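Side-chain contacts in uncharacterized metal-dependent hydrolase (Pyrococcus horikoshii, PDB 3IGH), which is of unknown specific function but, as an amidohydrolase-family protein, probably hydrolyses carbon-nitrogen bonds other than peptide bonds: residues Q194-L197 with L198-V202; L218-L221 with E222-K226; R294-L297 with I298-E302; A324-V327 with F328-T331. All coordinates share one frame; numbering follows the deposited sequence. Where two conformers were deposited one is given.

Contact 1 of 4, residues Q194-L197 with L198-V202; sequences QEHL and LDLGV. With SO4 (sulfate ion), chain J.
His196 and Leu200 lie one helical turn apart; the imidazole swings anti to its own nitrogen (chi1 -178°), while Leu200 sets CG anti to its carbonyl carbon (chi1 -77°). With these torsions the two side chains run side by side, pointing the same way, with Leu200 CD1 3.7 Å from His196 NE2 and approaching the ring obliquely. That same nitrogen donates a hydrogen bond to O4 of a sulfate at 3.0 Å, the oxygen lying at the ring edge near its plane. The ion, probably taken up from the crystallisation liquor, is held also by the backbone nitrogen of Ala406. Without the imidazole, as with an alanine here, the sulfate would probably lose this donor and Leu200 CD1 its ring neighbour. The backbone beneath illustrates how a helix is closed. Helix 183-199 finishes in a Schellman motif, in which Gly201 adopts positive phi and its N bonds back to Leu198 O, while Val202 N reaches Leu197 O at 3.0 Å. Glycine suits the turn, since a side chain at these backbone angles would be jammed against the preceding carbonyl oxygen. Leu197 O also receives Leu200 N, and the two donors arrive from opposite faces of the carbonyl plane, neither of them on a lone pair. The apolar contact expected across such a motif is present: Leu197 CB meets Val202 CB at 4.0 Å as the chain enters strand 202-210. Leu197 continues inward onto Leu70 and Leu73 of helix 70-78, and Val202 packs on Phe63 of strand 58-68.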
loop_
_atom_site.group_PDB
_atom_site.type_symbol
_atom_site.label_atom_id
_atom_site.label_comp_id
_atom_site.label_asym_id
_atom_site.label_seq_id
_atom_site.Cartn_x
_atom_site.Cartn_y
_atom_site.Cartn_z
ATOM N N GLN A 194 -0.688 17.050 -11.285
ATOM C CA GLN A 194 -1.994 16.689 -10.731
ATOM C C GLN A 194 -2.935 17.888 -10.565
ATOM O O GLN A 194 -4.138 17.736 -10.738
ATOM C CB GLN A 194 -1.875 15.900 -9.418
ATOM C CG GLN A 194 -1.318 16.707 -8.239
ATOM C CD GLN A 194 -1.279 15.943 -6.925
ATOM O OE1 GLN A 194 -1.668 14.778 -6.858
ATOM N NE2 GLN A 194 -0.818 16.610 -5.862
ATOM N N GLU A 195 -2.390 19.063 -10.243
ATOM C CA GLU A 195 -3.221 20.266 -10.115
ATOM C C GLU A 195 -3.732 20.727 -11.481
ATOM O O GLU A 195 -4.870 21.174 -11.594
ATOM C CB GLU A 195 -2.518 21.387 -9.325
ATOM C CG GLU A 195 -1.319 22.061 -9.977
ATOM C CD GLU A 195 -0.531 22.960 -9.017
ATOM O OE1 GLU A 195 0.119 23.921 -9.497
ATOM O OE2 GLU A 195 -0.557 22.702 -7.791
ATOM N N HIS A 196 -2.895 20.564 -12.510
ATOM C CA HIS A 196 -3.267 20.811 -13.902
ATOM C C HIS A 196 -4.393 19.878 -14.340
ATOM O O HIS A 196 -5.389 20.321 -14.934
ATOM C CB HIS A 196 -2.028 20.633 -14.788
ATOM C CG HIS A 196 -2.264 20.908 -16.243
ATOM N ND1 HIS A 196 -2.314 22.184 -16.763
ATOM C CD2 HIS A 196 -2.426 20.068 -17.294
ATOM C CE1 HIS A 196 -2.514 22.120 -18.067
ATOM N NE2 HIS A 196 -2.583 20.847 -18.416
ATOM N N LEU A 197 -4.257 18.588 -14.021
ATOM C CA LEU A 197 -5.271 17.594 -14.381
ATOM C C LEU A 197 -6.572 17.801 -13.627
ATOM O O LEU A 197 -7.650 17.726 -14.217
ATOM C CB LEU A 197 -4.745 16.162 -14.150
ATOM C CG LEU A 197 -3.624 15.800 -15.128
ATOM C CD1 LEU A 197 -2.824 14.616 -14.613
ATOM C CD2 LEU A 197 -4.163 15.535 -16.540
ATOM N N LEU A 198 -6.464 18.081 -12.330
ATOM C CA LEU A 198 -7.634 18.310 -11.483
ATOM C C LEU A 198 -8.443 19.512 -11.988
ATOM O O LEU A 198 -9.675 19.452 -12.059
ATOM C CB LEU A 198 -7.199 18.514 -10.027
ATOM C CG LEU A 198 -8.185 18.332 -8.872
ATOM C CD1 LEU A 198 -8.824 16.959 -8.892
ATOM C CD2 LEU A 198 -7.461 18.554 -7.552
ATOM N N ASP A 199 -7.745 20.572 -12.393
ATOM C CA ASP A 199 -8.400 21.756 -12.976
ATOM C C ASP A 199 -9.117 21.456 -14.287
ATOM O O ASP A 199 -10.050 22.165 -14.661
ATOM C CB ASP A 199 -7.403 22.905 -13.175
ATOM C CG ASP A 199 -7.013 23.583 -11.865
ATOM O OD1 ASP A 199 -7.654 23.313 -10.825
ATOM O OD2 ASP A 199 -6.054 24.386 -11.878
ATOM N N LEU A 200 -8.678 20.401 -14.974
ATOM C CA LEU A 200 -9.288 19.964 -16.217
ATOM C C LEU A 200 -10.424 18.955 -16.023
ATOM O O LEU A 200 -11.058 18.534 -16.993
ATOM C CB LEU A 200 -8.211 19.383 -17.143
ATOM C CG LEU A 200 -7.343 20.427 -17.846
ATOM C CD1 LEU A 200 -6.093 19.786 -18.445
ATOM C CD2 LEU A 200 -8.167 21.152 -18.912
ATOM N N GLY A 201 -10.678 18.559 -14.782
ATOM C CA GLY A 201 -11.710 17.556 -14.501
ATOM C C GLY A 201 -11.236 16.103 -14.617
ATOM O O GLY A 201 -12.050 15.182 -14.624
ATOM N N VAL A 202 -9.923 15.899 -14.702
ATOM C CA VAL A 202 -9.347 14.543 -14.749
ATOM C C VAL A 202 -8.961 14.159 -13.320
ATOM O O VAL A 202 -8.007 14.711 -12.760
ATOM C CB VAL A 202 -8.099 14.483 -15.670
ATOM C CG1 VAL A 202 -7.505 13.054 -15.727
ATOM C CG2 VAL A 202 -8.448 14.942 -17.066
HETATM S S SO4 J . -1.015 20.763 -21.860
HETATM O O1 SO4 J . -0.854 22.015 -21.131
HETATM O O2 SO4 J . -1.388 21.060 -23.239
HETATM O O3 SO4 J . 0.240 20.017 -21.849
HETATM O O4 SO4 J . -2.066 19.977 -21.229
#

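Contact 2 of 4, residues L218-L221 with E222-K226; sequences LFYL and EREGK
Tyr220 and Glu224 cross with their flat groups nearly parallel, the carboxylate plane turned only 11° from that of the ring. Glu224 sets CG anti to its carbonyl carbon (chi1 -61°), which lays it over one face of the phenol in a CH-pi contact, 3.8 Å from the ring centroid and shifted toward the rim; the bend at the next torsion then turns the carboxylate nearly parallel to the ring. Arg223 stands differently to the same ring. In the conformer described here, one of two deposited, its guanidinium is perpendicular to the aromatic plane, and NH2 sits at the ring edge, 3.5 Å from Tyr220 CD1. Seen from the arginine, that ring carbon lies over a guanidinium face; the approach to the ring edge sets it apart from a cation-pi stack. Further along, Leu221 and Lys226 cross at about a right angle, with Leu221 CD2 3.7 Å from Lys226 CB. This last pair spans a Schellman motif that closes helix 212-223 of a beta-alpha-beta unit: Lys226 N bonds to Leu221 O at 2.8 Å, Gly225 N turns back to Glu222 O, and Gly225 supplies the positive phi. Leu221 packs on Val187 and Ile190 of helix 183-199, whereas Phe219 meets Phe251 of the second subunit edge-to-face. The carboxylate of Glu224 is shared between two cations: Arg223 NH1 reaches OE2 at 2.8 Å in that conformer, and Lys226 NZ stands 3.6 Å from OE1. Such a network would probably favour the ionised carboxylate and help hold Glu224 flat along the tyrosine, although the second arginine conformer makes the tighter bridge less certain.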
loop_
_atom_site.group_PDB
_atom_site.type_symbol
_atom_site.label_atom_id
_atom_site.label_comp_id
_atom_site.label_asym_id
_atom_site.label_seq_id
_atom_site.Cartn_x
_atom_site.Cartn_y
_atom_site.Cartn_z
ATOM N N LEU A 218 5.767 9.399 -5.360
ATOM C CA LEU A 218 4.374 8.973 -5.205
ATOM C C LEU A 218 4.071 8.452 -3.800
ATOM O O LEU A 218 3.048 8.823 -3.215
ATOM C CB LEU A 218 3.993 7.926 -6.263
ATOM C CG LEU A 218 3.834 8.396 -7.718
ATOM C CD1 LEU A 218 3.708 7.190 -8.643
ATOM C CD2 LEU A 218 2.637 9.357 -7.883
ATOM N N PHE A 219 4.964 7.606 -3.274
ATOM C CA PHE A 219 4.869 7.108 -1.895
ATOM C C PHE A 219 4.861 8.264 -0.882
ATOM O O PHE A 219 4.069 8.267 0.052
ATOM C CB PHE A 219 6.026 6.145 -1.566
ATOM C CG PHE A 219 5.838 4.738 -2.083
ATOM C CD1 PHE A 219 4.596 4.097 -2.006
ATOM C CD2 PHE A 219 6.915 4.037 -2.600
ATOM C CE1 PHE A 219 4.431 2.783 -2.474
ATOM C CE2 PHE A 219 6.766 2.726 -3.066
ATOM C CZ PHE A 219 5.517 2.099 -3.007
ATOM N N TYR A 220 5.743 9.240 -1.084
ATOM C CA TYR A 220 5.791 10.437 -0.238
ATOM C C TYR A 220 4.452 11.188 -0.247
ATOM O O TYR A 220 3.879 11.463 0.807
ATOM C CB TYR A 220 6.929 11.367 -0.699
ATOM C CG TYR A 220 6.919 12.710 -0.001
ATOM C CD1 TYR A 220 7.443 12.852 1.288
ATOM C CD2 TYR A 220 6.370 13.840 -0.621
ATOM C CE1 TYR A 220 7.427 14.088 1.937
ATOM C CE2 TYR A 220 6.341 15.069 0.019
ATOM C CZ TYR A 220 6.881 15.187 1.294
ATOM O OH TYR A 220 6.856 16.405 1.927
ATOM N N LEU A 221 3.954 11.498 -1.442
ATOM C CA LEU A 221 2.702 12.242 -1.586
ATOM C C LEU A 221 1.504 11.518 -0.990
ATOM O O LEU A 221 0.668 12.141 -0.349
ATOM C CB LEU A 221 2.439 12.570 -3.057
ATOM C CG LEU A 221 3.341 13.649 -3.672
ATOM C CD1 LEU A 221 3.140 13.679 -5.159
ATOM C CD2 LEU A 221 3.065 15.034 -3.069
ATOM N N GLU A 222 1.432 10.204 -1.210
ATOM C CA GLU A 222 0.412 9.346 -0.590
ATOM C C GLU A 222 0.434 9.399 0.953
ATOM O O GLU A 222 -0.617 9.602 1.561
ATOM C CB GLU A 222 0.513 7.904 -1.133
ATOM C CG GLU A 222 -0.198 6.798 -0.326
ATOM C CD GLU A 222 -1.701 6.678 -0.579
ATOM O OE1 GLU A 222 -2.246 7.348 -1.484
ATOM O OE2 GLU A 222 -2.343 5.887 0.146
ATOM N N ARG A 223 1.607 9.261 1.583
ATOM C CA ARG A 223 1.685 9.274 3.053
ATOM C C ARG A 223 1.418 10.657 3.650
ATOM O O ARG A 223 0.897 10.761 4.749
ATOM C CB ARG A 223 2.997 8.659 3.585
ATOM C CG ARG A 223 4.258 9.490 3.409
ATOM C CD ARG A 223 5.365 9.032 4.357
ATOM N NE ARG A 223 6.659 9.645 4.046
ATOM C CZ ARG A 223 7.146 10.743 4.626
ATOM N NH1 ARG A 223 6.462 11.369 5.570
ATOM N NH2 ARG A 223 8.333 11.215 4.264
ATOM N N GLU A 224 1.761 11.712 2.903
ATOM C CA GLU A 224 1.476 13.092 3.322
ATOM C C GLU A 224 0.033 13.514 3.033
ATOM O O GLU A 224 -0.378 14.611 3.406
ATOM C CB GLU A 224 2.412 14.073 2.612
ATOM C CG GLU A 224 3.889 13.878 2.893
ATOM C CD GLU A 224 4.333 14.435 4.233
ATOM O OE1 GLU A 224 3.972 15.585 4.562
ATOM O OE2 GLU A 224 5.061 13.720 4.949
ATOM N N GLY A 225 -0.722 12.663 2.342
ATOM C CA GLY A 225 -2.082 12.994 1.926
ATOM C C GLY A 225 -2.111 14.156 0.941
ATOM O O GLY A 225 -3.049 14.948 0.933
ATOM N N LYS A 226 -1.071 14.258 0.120
ATOM C CA LYS A 226 -0.943 15.345 -0.855
ATOM C C LYS A 226 -1.122 14.870 -2.299
ATOM O O LYS A 226 -0.869 15.626 -3.239
ATOM C CB LYS A 226 0.396 16.078 -0.675
ATOM C CG LYS A 226 0.469 16.901 0.610
ATOM C CD LYS A 226 1.870 17.406 0.885
ATOM C CE LYS A 226 1.888 18.279 2.135
ATOM N NZ LYS A 226 3.270 18.528 2.629
#

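Contact 3 of 4, residues R294-L297 with I298-E302; sequences REEL and IRITE. With SO4 (sulfate ion), chain Q; SO4 (sulfate ion), chain R.
Arg299, whose backbone N bonds to Glu295 O one turn back, turns the edge of its guanidinium to a sulfate whose sulfur lies in the guanidinium plane. NH2 comes within 2.9 Å of sulfate O2 and makes a weak hydrogen bond to O1; a bend at the third torsion (chi3 -82°) carries the group there. A second sulfate receives Glu295 N at 3.0 Å, beside the amino end of helix 294-305, where unpaired first-turn N-H groups commonly attract anions. Both ions probably come from the crystallisation liquor. The helix flanks the barrel of this amidohydrolase, its Leu297 and Ile300 packing on Leu263 of strand 256-264. On another side Ile298 folds CD1 back over its own turn, 3.2 Å from Arg294 O and 4.1 Å from Arg294 CB. Leu297 O is gripped twice by Thr301: OG1 donates at 2.8 Å and N at 3.0 Å, from opposite faces of the carbonyl plane. Placing OG1 beside the backbone N (chi1 -63°) makes this possible. A valine at Thr301 would probably leave Leu297 O with the backbone bond alone, its second donor gone. Thr301 itself is buried, packed against Val327 of helix 318-331.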
loop_
_atom_site.group_PDB
_atom_site.type_symbol
_atom_site.label_atom_id
_atom_site.label_comp_id
_atom_site.label_asym_id
_atom_site.label_seq_id
_atom_site.Cartn_x
_atom_site.Cartn_y
_atom_site.Cartn_z
ATOM N N ARG A 294 9.931 -11.700 -27.606
ATOM C CA ARG A 294 8.848 -12.381 -26.884
ATOM C C ARG A 294 9.299 -13.021 -25.581
ATOM O O ARG A 294 8.646 -12.825 -24.565
ATOM C CB ARG A 294 8.160 -13.438 -27.754
ATOM C CG ARG A 294 7.230 -12.902 -28.822
ATOM C CD ARG A 294 6.911 -14.011 -29.827
ATOM N NE ARG A 294 6.075 -13.570 -30.945
ATOM C CZ ARG A 294 6.531 -12.976 -32.050
ATOM N NH1 ARG A 294 5.687 -12.632 -33.015
ATOM N NH2 ARG A 294 7.827 -12.718 -32.199
ATOM N N GLU A 295 10.420 -13.755 -25.597
ATOM C CA GLU A 295 10.895 -14.456 -24.392
ATOM C C GLU A 295 11.066 -13.510 -23.196
ATOM O O GLU A 295 10.599 -13.817 -22.089
ATOM C CB GLU A 295 12.197 -15.240 -24.649
ATOM C CG GLU A 295 12.698 -16.020 -23.420
ATOM C CD GLU A 295 13.692 -17.138 -23.743
ATOM O OE1 GLU A 295 14.214 -17.743 -22.782
ATOM O OE2 GLU A 295 13.949 -17.415 -24.937
ATOM N N GLU A 296 11.706 -12.363 -23.429
ATOM C CA GLU A 296 11.904 -11.379 -22.368
ATOM C C GLU A 296 10.591 -10.716 -21.941
ATOM O O GLU A 296 10.367 -10.488 -20.746
ATOM C CB GLU A 296 12.934 -10.321 -22.760
ATOM C CG GLU A 296 13.443 -9.528 -21.552
ATOM C CD GLU A 296 14.420 -8.419 -21.904
ATOM O OE1 GLU A 296 14.843 -8.318 -23.078
ATOM O OE2 GLU A 296 14.769 -7.641 -20.991
ATOM N N LEU A 297 9.721 -10.427 -22.907
ATOM C CA LEU A 297 8.403 -9.876 -22.595
ATOM C C LEU A 297 7.569 -10.843 -21.748
ATOM O O LEU A 297 6.901 -10.418 -20.811
ATOM C CB LEU A 297 7.644 -9.504 -23.870
ATOM C CG LEU A 297 8.148 -8.298 -24.677
ATOM C CD1 LEU A 297 7.637 -8.416 -26.107
ATOM C CD2 LEU A 297 7.647 -6.983 -24.063
ATOM N N ILE A 298 7.636 -12.136 -22.073
ATOM C CA ILE A 298 6.930 -13.180 -21.325
ATOM C C ILE A 298 7.478 -13.307 -19.915
ATOM O O ILE A 298 6.706 -13.418 -18.964
ATOM C CB ILE A 298 6.988 -14.539 -22.065
ATOM C CG1 ILE A 298 6.137 -14.459 -23.326
ATOM C CG2 ILE A 298 6.450 -15.707 -21.194
ATOM C CD1 ILE A 298 6.655 -15.310 -24.438
ATOM N N ARG A 299 8.806 -13.270 -19.786
ATOM C CA ARG A 299 9.456 -13.355 -18.477
ATOM C C ARG A 299 9.022 -12.221 -17.536
ATOM O O ARG A 299 8.703 -12.453 -16.362
ATOM C CB ARG A 299 10.978 -13.356 -18.643
ATOM C CG ARG A 299 11.753 -13.431 -17.339
ATOM C CD ARG A 299 13.245 -13.402 -17.583
ATOM N NE ARG A 299 13.743 -14.728 -17.934
ATOM C CZ ARG A 299 14.436 -15.516 -17.117
ATOM N NH1 ARG A 299 14.830 -16.702 -17.544
ATOM N NH2 ARG A 299 14.744 -15.124 -15.884
ATOM N N ILE A 300 8.996 -10.999 -18.055
ATOM C CA ILE A 300 8.575 -9.852 -17.238
ATOM C C ILE A 300 7.073 -9.944 -16.883
ATOM O O ILE A 300 6.681 -9.690 -15.731
ATOM C CB ILE A 300 8.963 -8.496 -17.880
ATOM C CG1 ILE A 300 10.482 -8.432 -18.107
ATOM C CG2 ILE A 300 8.559 -7.334 -16.963
ATOM C CD1 ILE A 300 10.953 -7.285 -19.003
ATOM N N THR A 301 6.257 -10.316 -17.865
ATOM C CA THR A 301 4.831 -10.548 -17.664
ATOM C C THR A 301 4.591 -11.566 -16.535
ATOM O O THR A 301 3.788 -11.322 -15.639
ATOM C CB THR A 301 4.159 -11.019 -18.978
ATOM O OG1 THR A 301 4.273 -9.987 -19.970
ATOM C CG2 THR A 301 2.680 -11.350 -18.768
ATOM N N GLU A 302 5.318 -12.683 -16.561
ATOM C CA GLU A 302 5.165 -13.712 -15.525
ATOM C C GLU A 302 5.633 -13.262 -14.143
ATOM O O GLU A 302 5.016 -13.630 -13.136
ATOM C CB GLU A 302 5.834 -15.036 -15.930
ATOM C CG GLU A 302 5.160 -15.759 -17.116
ATOM C CD GLU A 302 3.703 -16.151 -16.863
ATOM O OE1 GLU A 302 3.422 -17.361 -16.824
ATOM O OE2 GLU A 302 2.825 -15.259 -16.727
HETATM S S SO4 Q . 11.957 -15.511 -28.969
HETATM O O1 SO4 Q . 12.100 -14.492 -27.937
HETATM O O2 SO4 Q . 13.204 -15.574 -29.720
HETATM O O3 SO4 Q . 11.732 -16.816 -28.345
HETATM O O4 SO4 Q . 10.854 -15.188 -29.871
HETATM S S SO4 R . 14.391 -13.190 -12.941
HETATM O O1 SO4 R . 14.310 -12.263 -14.067
HETATM O O2 SO4 R . 15.393 -14.215 -13.223
HETATM O O3 SO4 R . 14.777 -12.461 -11.737
HETATM O O4 SO4 R . 13.093 -13.827 -12.732
#

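Contact 4 of 4, residues A324-V327 with F328-T331; sequences ALDV and FETT
Val327 O is gripped twice by Thr331, by the hydroxyl OG1 at 2.8 Å and by the backbone N at 3.1 Å, from opposite faces of the carbonyl plane. This is a threonine folded back on its own helix, toward the C-terminal part of helix 318-331, which links strands 310-315 and 336-337 in a beta-alpha-beta unit of the TIM-barrel fold. Thr331 takes a first torsion of 55°, which sets OG1 between its backbone N and carbonyl carbon and leaves CG2 also close to Val327 O, at 3.4 Å. The hydroxyl thus spends its proton inside the helix. Farther round, two acids lie one turn apart, Asp326 OD1 being 4.3 Å from Glu329 OE2. Their like charges are reconciled by Arg350 of helix 345-354, which forms salt bridges with both, while Asp326 OD2 pairs with Arg294; the arginines would probably keep both carboxylates ionised. The opposite character prevails at Phe328, which packs inward on Val311 and Ile313. Its backbone N bonds to Ala324 O at 3.1 Å, and the ring approaches that same oxygen obliquely, with CD2 3.7 Å away.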
loop_
_atom_site.group_PDB
_atom_site.type_symbol
_atom_site.label_atom_id
_atom_site.label_comp_id
_atom_site.label_asym_id
_atom_site.label_seq_id
_atom_site.Cartn_x
_atom_site.Cartn_y
_atom_site.Cartn_z
ATOM N N ALA A 324 2.543 -8.550 -29.053
ATOM C CA ALA A 324 1.840 -8.307 -27.785
ATOM C C ALA A 324 0.773 -9.354 -27.534
ATOM O O ALA A 324 0.657 -9.874 -26.413
ATOM C CB ALA A 324 1.221 -6.896 -27.746
ATOM N N LEU A 325 0.007 -9.683 -28.574
ATOM C CA LEU A 325 -1.045 -10.681 -28.433
ATOM C C LEU A 325 -0.458 -12.087 -28.174
ATOM O O LEU A 325 -1.039 -12.861 -27.416
ATOM C CB LEU A 325 -1.999 -10.667 -29.638
ATOM C CG LEU A 325 -2.864 -9.403 -29.841
ATOM C CD1 LEU A 325 -3.621 -9.456 -31.160
ATOM C CD2 LEU A 325 -3.838 -9.180 -28.696
ATOM N N ASP A 326 0.707 -12.375 -28.763
ATOM C CA ASP A 326 1.442 -13.629 -28.510
ATOM C C ASP A 326 1.817 -13.766 -27.030
ATOM O O ASP A 326 1.666 -14.843 -26.444
ATOM C CB ASP A 326 2.713 -13.713 -29.370
ATOM C CG ASP A 326 2.434 -14.083 -30.827
ATOM O OD1 ASP A 326 1.286 -14.413 -31.171
ATOM O OD2 ASP A 326 3.380 -14.031 -31.640
ATOM N N VAL A 327 2.276 -12.663 -26.429
ATOM C CA VAL A 327 2.651 -12.629 -25.013
ATOM C C VAL A 327 1.441 -12.942 -24.131
ATOM O O VAL A 327 1.511 -13.809 -23.251
ATOM C CB VAL A 327 3.308 -11.271 -24.627
ATOM C CG1 VAL A 327 3.630 -11.208 -23.140
ATOM C CG2 VAL A 327 4.586 -11.072 -25.426
ATOM N N PHE A 328 0.321 -12.270 -24.400
ATOM C CA PHE A 328 -0.901 -12.485 -23.633
ATOM C C PHE A 328 -1.526 -13.883 -23.837
ATOM O O PHE A 328 -2.081 -14.470 -22.894
ATOM C CB PHE A 328 -1.911 -11.339 -23.875
ATOM C CG PHE A 328 -1.461 -10.000 -23.291
ATOM C CD1 PHE A 328 -0.717 -9.947 -22.116
ATOM C CD2 PHE A 328 -1.805 -8.801 -23.913
ATOM C CE1 PHE A 328 -0.310 -8.725 -21.570
ATOM C CE2 PHE A 328 -1.402 -7.574 -23.380
ATOM C CZ PHE A 328 -0.660 -7.531 -22.213
ATOM N N GLU A 329 -1.387 -14.432 -25.040
ATOM C CA GLU A 329 -1.887 -15.772 -25.309
ATOM C C GLU A 329 -1.101 -16.818 -24.520
ATOM O O GLU A 329 -1.705 -17.650 -23.838
ATOM C CB GLU A 329 -1.841 -16.097 -26.801
ATOM C CG GLU A 329 -2.456 -17.449 -27.135
ATOM C CD GLU A 329 -1.890 -18.070 -28.406
ATOM O OE1 GLU A 329 -2.264 -19.221 -28.703
ATOM O OE2 GLU A 329 -1.079 -17.420 -29.108
ATOM N N THR A 330 0.230 -16.733 -24.569
ATOM C CA THR A 330 1.141 -17.693 -23.936
ATOM C C THR A 330 1.030 -17.693 -22.402
ATOM O O THR A 330 1.129 -18.733 -21.747
ATOM C CB THR A 330 2.606 -17.393 -24.368
ATOM O OG1 THR A 330 2.712 -17.473 -25.796
ATOM C CG2 THR A 330 3.590 -18.359 -23.752
ATOM N N THR A 331 0.845 -16.504 -21.833
ATOM C CA THR A 331 0.779 -16.374 -20.386
ATOM C C THR A 331 -0.634 -16.643 -19.879
ATOM O O THR A 331 -0.848 -16.809 -18.677
ATOM C CB THR A 331 1.260 -14.988 -19.918
ATOM O OG1 THR A 331 0.511 -13.960 -20.590
ATOM C CG2 THR A 331 2.738 -14.821 -20.209
#

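The four contacts fall into two pairs, all within the amidohydrolase family region of the chain. Contacts 1 and 2, about 17 Å apart between centres, are joined by a probable hydrogen bond from Gln194 NE2 to Lys226 O, 2.8 Å long, so that one helix reaches the turn closing the next. Contacts 3 and 4 lie closer, about 9 Å between centres. A salt bridge of 2.8 Å from Arg294 NE to Asp326 OD2 ties them, and Thr301 CG2 packs on Thr331 CG2 at 3.8 Å. Contact 1 is about 35 Å from each of these, centre to centre, across the middle of the chain. The sulfates at contacts 1 and 3 occupy separate sites; only contact 2 meets the second subunit.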